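Local coordinates for protein LbaCas13a H328A (C2c2) (Lachnospiraceae bacterium NK4A179, PDB 5WLH) that binds a CRISPR guide RNA and, as an A-cleaving Cas13a nuclease, probably cuts single-stranded RNA once the guide has paired with its target, at residues Met639-Phe643 and Leu660-Tyr665; Tyr652-Leu657 and Ala863-Lys867; Leu1186-Lys1191 and Gly1210-Tyr1215. Residue numbers count along the deposited sequence, not the author numbering.

Contact 1. Residues Met639-Phe643 and Leu660-Tyr665. With nucleotides of chain B.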
loop_
_atom_site.group_PDB
_atom_site.type_symbol
_atom_site.label_atom_id
_atom_site.label_comp_id
_atom_site.label_asym_id
_atom_site.label_seq_id
_atom_site.Cartn_x
_atom_site.Cartn_y
_atom_site.Cartn_z
ATOM N N MET A 639 -19.581 8.688 26.129
ATOM C CA MET A 639 -18.391 8.061 26.689
ATOM C C MET A 639 -18.680 7.469 28.064
ATOM O O MET A 639 -18.192 6.380 28.391
ATOM C CB MET A 639 -17.239 9.062 26.743
ATOM C CG MET A 639 -16.768 9.546 25.356
ATOM S SD MET A 639 -16.615 8.224 24.132
ATOM C CE MET A 639 -15.201 7.342 24.778
ATOM N N LYS A 640 -19.483 8.162 28.881
ATOM C CA LYS A 640 -19.859 7.586 30.174
ATOM C C LYS A 640 -20.766 6.374 29.980
ATOM O O LYS A 640 -20.659 5.386 30.714
ATOM C CB LYS A 640 -20.529 8.645 31.060
ATOM C CG LYS A 640 -22.036 8.450 31.251
ATOM C CD LYS A 640 -22.673 9.515 32.125
ATOM C CE LYS A 640 -24.186 9.504 31.952
ATOM N NZ LYS A 640 -24.738 8.117 31.983
ATOM N N ASP A 641 -21.644 6.416 28.975
ATOM C CA ASP A 641 -22.498 5.271 28.691
ATOM C C ASP A 641 -21.690 4.052 28.268
ATOM O O ASP A 641 -22.095 2.922 28.548
ATOM C CB ASP A 641 -23.520 5.625 27.610
ATOM C CG ASP A 641 -24.675 6.440 28.149
ATOM O OD1 ASP A 641 -24.709 6.680 29.384
ATOM O OD2 ASP A 641 -25.532 6.851 27.336
ATOM N N LYS A 642 -20.540 4.250 27.613
ATOM C CA LYS A 642 -19.704 3.092 27.276
ATOM C C LYS A 642 -19.110 2.443 28.517
ATOM O O LYS A 642 -18.909 1.222 28.538
ATOM C CB LYS A 642 -18.584 3.496 26.316
ATOM C CG LYS A 642 -19.096 4.057 25.010
ATOM C CD LYS A 642 -17.959 4.339 24.047
ATOM C CE LYS A 642 -17.508 3.045 23.393
ATOM N NZ LYS A 642 -16.543 3.315 22.276
ATOM N N PHE A 643 -18.795 3.234 29.547
ATOM C CA PHE A 643 -18.444 2.640 30.835
ATOM C C PHE A 643 -19.591 1.772 31.345
ATOM O O PHE A 643 -19.397 0.614 31.734
ATOM C CB PHE A 643 -18.108 3.731 31.854
ATOM C CG PHE A 643 -16.644 4.080 31.926
ATOM C CD1 PHE A 643 -15.857 4.103 30.781
ATOM C CD2 PHE A 643 -16.058 4.416 33.142
ATOM C CE1 PHE A 643 -14.513 4.440 30.845
ATOM C CE2 PHE A 643 -14.714 4.746 33.217
ATOM C CZ PHE A 643 -13.937 4.768 32.056
ATOM N N LEU A 660 -12.131 8.586 37.082
ATOM C CA LEU A 660 -11.497 8.099 35.858
ATOM C C LEU A 660 -12.098 8.772 34.625
ATOM O O LEU A 660 -11.368 9.244 33.747
ATOM C CB LEU A 660 -11.641 6.574 35.770
ATOM C CG LEU A 660 -11.029 5.882 34.539
ATOM C CD1 LEU A 660 -9.560 6.229 34.409
ATOM C CD2 LEU A 660 -11.184 4.384 34.644
ATOM N N LEU A 661 -13.431 8.820 34.548
ATOM C CA LEU A 661 -14.106 9.427 33.403
ATOM C C LEU A 661 -13.624 10.847 33.167
ATOM O O LEU A 661 -13.330 11.241 32.028
ATOM C CB LEU A 661 -15.619 9.419 33.623
ATOM C CG LEU A 661 -16.378 8.124 33.385
ATOM C CD1 LEU A 661 -17.758 8.227 34.019
ATOM C CD2 LEU A 661 -16.469 7.811 31.882
ATOM N N ILE A 662 -13.540 11.638 34.241
ATOM C CA ILE A 662 -13.078 13.011 34.096
ATOM C C ILE A 662 -11.629 13.031 33.631
ATOM O O ILE A 662 -11.261 13.809 32.747
ATOM C CB ILE A 662 -13.270 13.785 35.417
ATOM C CG1 ILE A 662 -14.763 13.913 35.728
ATOM C CG2 ILE A 662 -12.626 15.154 35.329
ATOM C CD1 ILE A 662 -15.048 14.425 37.129
ATOM N N ASP A 663 -10.787 12.162 34.203
ATOM C CA ASP A 663 -9.389 12.093 33.778
ATOM C C ASP A 663 -9.271 11.776 32.293
ATOM O O ASP A 663 -8.464 12.387 31.583
ATOM C CB ASP A 663 -8.646 11.022 34.567
ATOM C CG ASP A 663 -8.380 11.419 36.003
ATOM O OD1 ASP A 663 -8.626 12.590 36.383
ATOM O OD2 ASP A 663 -7.921 10.533 36.747
ATOM N N LEU A 664 -10.059 10.816 31.807
ATOM C CA LEU A 664 -9.886 10.343 30.437
ATOM C C LEU A 664 -10.446 11.313 29.408
ATOM O O LEU A 664 -9.884 11.438 28.315
ATOM C CB LEU A 664 -10.541 8.972 30.259
ATOM C CG LEU A 664 -9.932 7.824 31.085
ATOM C CD1 LEU A 664 -10.466 6.486 30.626
ATOM C CD2 LEU A 664 -8.397 7.833 31.040
ATOM N N TYR A 665 -11.531 12.018 29.728
ATOM C CA TYR A 665 -12.301 12.702 28.702
ATOM C C TYR A 665 -12.375 14.213 28.882
ATOM O O TYR A 665 -13.045 14.880 28.082
ATOM C CB TYR A 665 -13.703 12.092 28.636
ATOM C CG TYR A 665 -13.637 10.592 28.419
ATOM C CD1 TYR A 665 -12.812 10.056 27.429
ATOM C CD2 TYR A 665 -14.371 9.713 29.204
ATOM C CE1 TYR A 665 -12.729 8.686 27.234
ATOM C CE2 TYR A 665 -14.287 8.336 29.016
ATOM C CZ TYR A 665 -13.473 7.832 28.028
ATOM O OH TYR A 665 -13.384 6.467 27.836
ATOM P P A B 36 -14.677 0.430 21.107
ATOM O OP1 A B 36 -15.660 0.883 22.117
ATOM O OP2 A B 36 -13.227 0.495 21.382
ATOM O "O5'" A B 36 -14.987 -1.062 20.687
ATOM C "C5'" A B 36 -14.873 -2.110 21.634
ATOM C "C4'" A B 36 -16.064 -3.026 21.562
ATOM O "O4'" A B 36 -17.279 -2.292 21.874
ATOM C "C3'" A B 36 -16.313 -3.668 20.214
ATOM O "O3'" A B 36 -17.010 -4.881 20.496
ATOM C "C2'" A B 36 -17.267 -2.665 19.558
ATOM O "O2'" A B 36 -18.005 -3.169 18.470
ATOM C "C1'" A B 36 -18.152 -2.308 20.749
ATOM N N9 A B 36 -18.796 -1.001 20.723
ATOM C C8 A B 36 -18.306 0.217 20.318
ATOM N N7 A B 36 -19.147 1.205 20.523
ATOM C C5 A B 36 -20.244 0.598 21.131
ATOM C C6 A B 36 -21.474 1.096 21.607
ATOM N N6 A B 36 -21.823 2.385 21.536
ATOM N N1 A B 36 -22.342 0.214 22.159
ATOM C C2 A B 36 -21.995 -1.074 22.233
ATOM N N3 A B 36 -20.869 -1.655 21.825
ATOM C C4 A B 36 -20.030 -0.753 21.277
HETATM O O HOH W 1 -15.743 5.097 27.620
#

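Contact 2. Residues Tyr652-Leu657 and Ala863-Lys867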
loop_
_atom_site.group_PDB
_atom_site.type_symbol
_atom_site.label_atom_id
_atom_site.label_comp_id
_atom_site.label_asym_id
_atom_site.label_seq_id
_atom_site.Cartn_x
_atom_site.Cartn_y
_atom_site.Cartn_z
ATOM N N TYR A 652 -17.095 -1.613 40.050
ATOM C CA TYR A 652 -16.405 -0.520 40.712
ATOM C C TYR A 652 -17.417 0.540 41.127
ATOM O O TYR A 652 -18.533 0.606 40.604
ATOM C CB TYR A 652 -15.310 0.074 39.807
ATOM C CG TYR A 652 -14.243 -0.934 39.447
ATOM C CD1 TYR A 652 -13.229 -1.252 40.345
ATOM C CD2 TYR A 652 -14.260 -1.590 38.220
ATOM C CE1 TYR A 652 -12.256 -2.186 40.022
ATOM C CE2 TYR A 652 -13.296 -2.522 37.891
ATOM C CZ TYR A 652 -12.293 -2.815 38.794
ATOM O OH TYR A 652 -11.333 -3.742 38.464
ATOM N N LYS A 653 -17.015 1.356 42.094
ATOM C CA LYS A 653 -17.882 2.410 42.600
ATOM C C LYS A 653 -18.034 3.524 41.571
ATOM O O LYS A 653 -17.058 3.941 40.940
ATOM C CB LYS A 653 -17.313 2.969 43.903
ATOM C CG LYS A 653 -17.138 1.907 44.986
ATOM C CD LYS A 653 -16.935 2.528 46.364
ATOM C CE LYS A 653 -15.512 3.051 46.537
ATOM N NZ LYS A 653 -15.295 3.633 47.896
ATOM N N ASN A 654 -19.269 4.021 41.428
ATOM C CA ASN A 654 -19.536 5.109 40.489
ATOM C C ASN A 654 -18.570 6.274 40.697
ATOM O O ASN A 654 -18.061 6.847 39.728
ATOM C CB ASN A 654 -20.987 5.581 40.627
ATOM C CG ASN A 654 -21.995 4.581 40.062
ATOM O OD1 ASN A 654 -21.645 3.460 39.699
ATOM N ND2 ASN A 654 -23.255 4.994 39.984
ATOM N N ASP A 655 -18.273 6.610 41.956
ATOM C CA ASP A 655 -17.420 7.763 42.246
ATOM C C ASP A 655 -15.994 7.550 41.747
ATOM O O ASP A 655 -15.369 8.484 41.223
ATOM C CB ASP A 655 -17.417 8.045 43.748
ATOM C CG ASP A 655 -18.613 8.854 44.187
ATOM O OD1 ASP A 655 -19.290 9.451 43.313
ATOM O OD2 ASP A 655 -18.877 8.889 45.407
ATOM N N ASP A 656 -15.455 6.342 41.937
ATOM C CA ASP A 656 -14.146 6.007 41.384
ATOM C C ASP A 656 -14.166 6.064 39.862
ATOM O O ASP A 656 -13.216 6.560 39.242
ATOM C CB ASP A 656 -13.710 4.617 41.836
ATOM C CG ASP A 656 -13.449 4.537 43.337
ATOM O OD1 ASP A 656 -13.640 5.554 44.040
ATOM O OD2 ASP A 656 -13.040 3.448 43.803
ATOM N N LEU A 657 -15.240 5.554 39.247
ATOM C CA LEU A 657 -15.371 5.634 37.792
ATOM C C LEU A 657 -15.544 7.070 37.326
ATOM O O LEU A 657 -15.065 7.439 36.246
ATOM C CB LEU A 657 -16.537 4.771 37.316
ATOM C CG LEU A 657 -16.333 3.276 37.576
ATOM C CD1 LEU A 657 -17.587 2.460 37.229
ATOM C CD2 LEU A 657 -15.111 2.764 36.821
ATOM N N ALA A 863 -5.487 2.709 41.665
ATOM C CA ALA A 863 -5.397 1.569 42.572
ATOM C C ALA A 863 -6.761 0.951 42.842
ATOM O O ALA A 863 -6.844 -0.247 43.137
ATOM C CB ALA A 863 -4.734 2.000 43.886
ATOM N N PHE A 864 -7.839 1.738 42.740
ATOM C CA PHE A 864 -9.159 1.165 42.979
ATOM C C PHE A 864 -9.455 0.027 42.018
ATOM O O PHE A 864 -10.265 -0.850 42.340
ATOM C CB PHE A 864 -10.248 2.242 42.907
ATOM C CG PHE A 864 -10.581 2.718 41.513
ATOM C CD1 PHE A 864 -11.459 2.004 40.702
ATOM C CD2 PHE A 864 -10.062 3.914 41.039
ATOM C CE1 PHE A 864 -11.778 2.456 39.422
ATOM C CE2 PHE A 864 -10.382 4.370 39.767
ATOM C CZ PHE A 864 -11.240 3.636 38.963
ATOM N N VAL A 865 -8.783 0.009 40.863
ATOM C CA VAL A 865 -8.948 -1.068 39.895
ATOM C C VAL A 865 -8.603 -2.417 40.512
ATOM O O VAL A 865 -9.228 -3.430 40.184
ATOM C CB VAL A 865 -8.088 -0.770 38.645
ATOM C CG1 VAL A 865 -7.949 -1.995 37.770
ATOM C CG2 VAL A 865 -8.666 0.408 37.873
ATOM N N LEU A 866 -7.628 -2.458 41.427
ATOM C CA LEU A 866 -7.210 -3.728 42.009
ATOM C C LEU A 866 -8.255 -4.345 42.927
ATOM O O LEU A 866 -8.113 -5.518 43.284
ATOM C CB LEU A 866 -5.905 -3.563 42.788
ATOM C CG LEU A 866 -4.754 -2.833 42.087
ATOM C CD1 LEU A 866 -3.575 -2.681 43.031
ATOM C CD2 LEU A 866 -4.333 -3.556 40.824
ATOM N N LYS A 867 -9.301 -3.614 43.308
ATOM C CA LYS A 867 -10.287 -4.103 44.273
ATOM C C LYS A 867 -11.700 -4.087 43.695
ATOM O O LYS A 867 -12.572 -3.346 44.173
ATOM C CB LYS A 867 -10.215 -3.280 45.555
ATOM C CG LYS A 867 -8.881 -3.420 46.275
ATOM C CD LYS A 867 -8.767 -4.778 46.950
ATOM C CE LYS A 867 -7.319 -5.236 47.057
ATOM N NZ LYS A 867 -6.899 -6.038 45.869
#

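Contact 3. Residues Leu1186-Lys1191 and Gly1210-Tyr1215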
loop_
_atom_site.group_PDB
_atom_site.type_symbol
_atom_site.label_atom_id
_atom_site.label_comp_id
_atom_site.label_asym_id
_atom_site.label_seq_id
_atom_site.Cartn_x
_atom_site.Cartn_y
_atom_site.Cartn_z
ATOM N N LEU A 1186 -12.575 26.071 -15.583
ATOM C CA LEU A 1186 -12.060 25.718 -16.893
ATOM C C LEU A 1186 -12.651 26.691 -17.914
ATOM O O LEU A 1186 -13.819 27.088 -17.796
ATOM C CB LEU A 1186 -12.415 24.277 -17.238
ATOM C CG LEU A 1186 -11.490 23.579 -18.233
ATOM C CD1 LEU A 1186 -11.295 22.125 -17.839
ATOM C CD2 LEU A 1186 -12.072 23.690 -19.637
ATOM N N TYR A 1187 -11.825 27.115 -18.863
ATOM C CA TYR A 1187 -12.223 28.042 -19.921
ATOM C C TYR A 1187 -12.515 27.233 -21.168
ATOM O O TYR A 1187 -11.717 26.372 -21.547
ATOM C CB TYR A 1187 -11.124 29.059 -20.212
ATOM C CG TYR A 1187 -10.784 29.902 -19.017
ATOM C CD1 TYR A 1187 -9.901 29.437 -18.054
ATOM C CD2 TYR A 1187 -11.375 31.140 -18.826
ATOM C CE1 TYR A 1187 -9.595 30.189 -16.949
ATOM C CE2 TYR A 1187 -11.076 31.913 -17.720
ATOM C CZ TYR A 1187 -10.193 31.420 -16.769
ATOM O OH TYR A 1187 -9.885 32.151 -15.650
ATOM N N TYR A 1188 -13.654 27.493 -21.799
ATOM C CA TYR A 1188 -14.033 26.665 -22.937
ATOM C C TYR A 1188 -15.094 27.399 -23.736
ATOM O O TYR A 1188 -15.645 28.408 -23.291
ATOM C CB TYR A 1188 -14.563 25.299 -22.502
ATOM C CG TYR A 1188 -15.792 25.366 -21.644
ATOM C CD1 TYR A 1188 -15.702 25.620 -20.273
ATOM C CD2 TYR A 1188 -17.050 25.179 -22.196
ATOM C CE1 TYR A 1188 -16.835 25.695 -19.495
ATOM C CE2 TYR A 1188 -18.182 25.228 -21.425
ATOM C CZ TYR A 1188 -18.070 25.498 -20.070
ATOM O OH TYR A 1188 -19.213 25.564 -19.301
ATOM N N VAL A 1189 -15.381 26.871 -24.921
ATOM C CA VAL A 1189 -16.445 27.407 -25.761
ATOM C C VAL A 1189 -17.676 26.560 -25.504
ATOM O O VAL A 1189 -17.677 25.337 -25.740
ATOM C CB VAL A 1189 -16.053 27.423 -27.246
ATOM C CG1 VAL A 1189 -17.231 27.953 -28.094
ATOM C CG2 VAL A 1189 -14.850 28.302 -27.444
ATOM N N ASP A 1190 -18.711 27.205 -24.979
ATOM C CA ASP A 1190 -19.897 26.493 -24.544
ATOM C C ASP A 1190 -20.616 25.852 -25.723
ATOM O O ASP A 1190 -20.682 26.422 -26.814
ATOM C CB ASP A 1190 -20.846 27.438 -23.816
ATOM C CG ASP A 1190 -22.132 26.762 -23.438
ATOM O OD1 ASP A 1190 -22.084 25.864 -22.570
ATOM O OD2 ASP A 1190 -23.185 27.107 -24.022
ATOM N N LYS A 1191 -21.168 24.664 -25.472
ATOM C CA LYS A 1191 -21.860 23.901 -26.499
ATOM C C LYS A 1191 -22.986 24.718 -27.127
ATOM O O LYS A 1191 -23.088 24.824 -28.352
ATOM C CB LYS A 1191 -22.424 22.612 -25.885
ATOM C CG LYS A 1191 -21.400 21.585 -25.326
ATOM C CD LYS A 1191 -20.712 21.943 -23.968
ATOM C CE LYS A 1191 -20.188 20.632 -23.352
ATOM N NZ LYS A 1191 -19.062 20.732 -22.423
ATOM N N GLY A 1210 -15.250 17.064 -20.926
ATOM C CA GLY A 1210 -15.996 17.624 -22.047
ATOM C C GLY A 1210 -15.619 19.064 -22.329
ATOM O O GLY A 1210 -15.395 19.451 -23.479
ATOM N N GLU A 1211 -15.516 19.874 -21.280
ATOM C CA GLU A 1211 -15.149 21.268 -21.477
ATOM C C GLU A 1211 -13.739 21.396 -22.030
ATOM O O GLU A 1211 -13.472 22.250 -22.885
ATOM C CB GLU A 1211 -15.289 22.019 -20.157
ATOM C CG GLU A 1211 -16.711 22.077 -19.688
ATOM C CD GLU A 1211 -16.821 22.405 -18.220
ATOM O OE1 GLU A 1211 -15.769 22.469 -17.540
ATOM O OE2 GLU A 1211 -17.960 22.591 -17.748
ATOM N N PHE A 1212 -12.816 20.554 -21.555
ATOM C CA PHE A 1212 -11.460 20.578 -22.086
ATOM C C PHE A 1212 -11.457 20.312 -23.580
ATOM O O PHE A 1212 -10.745 20.985 -24.337
ATOM C CB PHE A 1212 -10.601 19.535 -21.383
ATOM C CG PHE A 1212 -9.180 19.563 -21.800
ATOM C CD1 PHE A 1212 -8.753 18.856 -22.937
ATOM C CD2 PHE A 1212 -8.259 20.289 -21.081
ATOM C CE1 PHE A 1212 -7.436 18.884 -23.318
ATOM C CE2 PHE A 1212 -6.932 20.321 -21.465
ATOM C CZ PHE A 1212 -6.517 19.607 -22.584
ATOM N N TYR A 1213 -12.228 19.315 -24.009
ATOM C CA TYR A 1213 -12.376 19.038 -25.432
ATOM C C TYR A 1213 -12.835 20.278 -26.191
ATOM O O TYR A 1213 -12.335 20.560 -27.281
ATOM C CB TYR A 1213 -13.354 17.885 -25.632
ATOM C CG TYR A 1213 -12.696 16.514 -25.626
ATOM C CD1 TYR A 1213 -12.333 15.892 -24.427
ATOM C CD2 TYR A 1213 -12.432 15.839 -26.820
ATOM C CE1 TYR A 1213 -11.736 14.632 -24.418
ATOM C CE2 TYR A 1213 -11.827 14.585 -26.817
ATOM C CZ TYR A 1213 -11.484 13.986 -25.615
ATOM O OH TYR A 1213 -10.878 12.745 -25.611
ATOM N N ARG A 1214 -13.764 21.050 -25.616
ATOM C CA ARG A 1214 -14.242 22.261 -26.275
ATOM C C ARG A 1214 -13.241 23.404 -26.186
ATOM O O ARG A 1214 -13.262 24.301 -27.036
ATOM C CB ARG A 1214 -15.598 22.689 -25.699
ATOM C CG ARG A 1214 -16.602 21.552 -25.749
ATOM C CD ARG A 1214 -17.632 21.710 -26.863
ATOM N NE ARG A 1214 -17.985 23.099 -27.129
ATOM C CZ ARG A 1214 -17.960 23.672 -28.330
ATOM N NH1 ARG A 1214 -17.571 22.999 -29.402
ATOM N NH2 ARG A 1214 -18.314 24.939 -28.452
ATOM N N TYR A 1215 -12.350 23.379 -25.198
ATOM C CA TYR A 1215 -11.203 24.273 -25.196
ATOM C C TYR A 1215 -10.230 23.915 -26.308
ATOM O O TYR A 1215 -9.806 24.777 -27.085
ATOM C CB TYR A 1215 -10.504 24.214 -23.836
ATOM C CG TYR A 1215 -9.024 24.536 -23.867
ATOM C CD1 TYR A 1215 -8.574 25.815 -24.173
ATOM C CD2 TYR A 1215 -8.075 23.564 -23.558
ATOM C CE1 TYR A 1215 -7.246 26.113 -24.190
ATOM C CE2 TYR A 1215 -6.740 23.850 -23.571
ATOM C CZ TYR A 1215 -6.320 25.119 -23.882
ATOM O OH TYR A 1215 -4.983 25.404 -23.895
HETATM O O HOH W 2 -20.116 22.195 -19.211
#

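Contact 1. Residues Met639-Phe643 and Leu660-Tyr665
Phe643 is the knob of this helix-helix contact. Its chi1 of -93° lies between wells and sends the ring across to the other helix, where it sits in a hole among Leu660, Leu661, Leu664 and Tyr665. Leu661 (chi1 m, chi2 t) puts CD2 over one face of the Phe643 ring, 3.6 Å from its centroid, a CH-pi contact. Leu660 CD2 lies at the ring edge, 3.8 Å from Phe643 CZ.

Met639 is in the mmm rotamer and folds over Tyr665. Its CB stands 4.0 Å from the Tyr665 ring centroid, its SD makes a Met-aromatic contact at 5.2 Å, and its CE lies 3.7 Å from Tyr665 OH. A water bridges the helices too. It donates to Met639 O at 2.9 Å and to Tyr665 OH at 2.7 Å. Tyr665 OH also hydrogen-bonds Glu726.

Neither lysine amine joins this core. Lys640 packs its CB 4.1 Å from Leu661 CD1, but its NZ forms a salt bridge to Asp641 OD1 at 3.0 Å and also bonds Phe879 O. Lys642 is mtpt, with a bend at chi3, and its NZ donates to OP1 of A36 of chain B at 2.6 Å. The axes of the two short segments pass 11.0 Å apart at closest, with their directions at 134°. This is a splayed antiparallel helical hairpin, one of whose helices contacts the bound pre-crRNA backbone through Lys642.

Contact 2. Residues Tyr652-Leu657 and Ala863-Lys867
One hydrogen bond joins the segments: Tyr652 OH donates to Val865 O at 2.7 Å. It ties a side chain just before helix 654-665 to the backbone of a turn. The same tyrosine has Phe864 O at its ring edge, 3.3 Å from Tyr652 CE1.

Aromatic contacts centre on Phe864. Its edge is directed at the face of Tyr652 in an offset edge-to-face pair, with centroids 5.7 Å apart and planes at 77°. Over a face of Phe864 lies Asp656 CB, 3.5 Å from the ring centroid, a CH-pi contact. Asp656 OD2 comes within 3.2 Å of Phe864 CB.

Apolar packing brings Tyr652 CD1 to 3.7 Å from Phe864 CD1, and Leu657 CD2 to 4.2 Å from Phe864 CE1. Tyr652 and Val865 also touch helix 709-732.

Backbone bonds from Leu866 N to Ala863 O (2.9 Å) and from Lys867 N to Phe864 O (3.1 Å) shape the turn that presents Phe864. The arrangement is plain tertiary packing: the N-terminal end of a helix docked on the turn that follows helix 843-861.

Contact 3. Residues Leu1186-Lys1191 and Gly1210-Tyr1215
Leu1186 opens the contact by pointing at the helix. Its CD2 packs 3.7 Å from Glu1211 CB and 3.8 Å from Phe1212 N. Tyr1187 touches mainly through its backbone: its O lies 3.4 Å from Tyr1215 CB and accepts a hydrogen bond from Gln1175. Its ring leads away and meets the ring of Tyr1160.

Tyr1188 turns back toward the helix. Its CB sits 3.3 Å from Glu1211 O. With chi1 p, its ring lies over the Glu1211 side chain, and Glu1211 CG makes a CH-pi contact 3.6 Å from the ring centroid. A water donates to Glu1211 OE2 at 2.6 Å and is linked only weakly to Tyr1188 OH, at 3.5 Å.

Strand 1187-1189 pairs with strand 1196-1198 as a beta hairpin, and helix 1205-1216 packs across the first strand. The axes of strand 1187-1189 and helix segment 1210-1215 come within 6.3 Å, at 71°. The unit probably belongs to the second HEPN nuclease domain of Cas13a.

At Val1189 the contact becomes polar. Arg1214 NE donates to Val1189 O at 2.7 Å, and Arg1214 NH2 adds a weak bond to the same Val1189 O at 2.8 Å. The CA-to-CB bond of Asp1190 points away, and its OD2 accepts from the backbone N of Ser1193 and Asp1192. Asp1190 O accepts a weak bond from Arg1214 NH2 at 3.2 Å. Lys1191 folds back along the helix. Its CG lies 4.1 Å from Arg1214 CD, and its NZ reaches Gly1210 C at 3.8 Å.

In the fold
Contacts 1 and 2 are neighbours, with centres 13 Å apart. Both use helix 654-665: contact 2 its N-terminal end, contact 1 its C-terminal half. They touch where Phe643 CE2 lies 4.1 Å from Leu657 O, and both border helix 709-732. Their segments alternate along the chain, so the local hairpin of contact 1 is joined to residues 863-867, some 200 positions later. This mainly helical patch probably belongs to the Helical-2 domain, and it meets the RNA at contact 1. Contact 3 follows later in the chain, with its centre about 56 Å from that of contact 1 and 68 Å from that of contact 2. It shares no element with them and joins a separate hairpin to its helix.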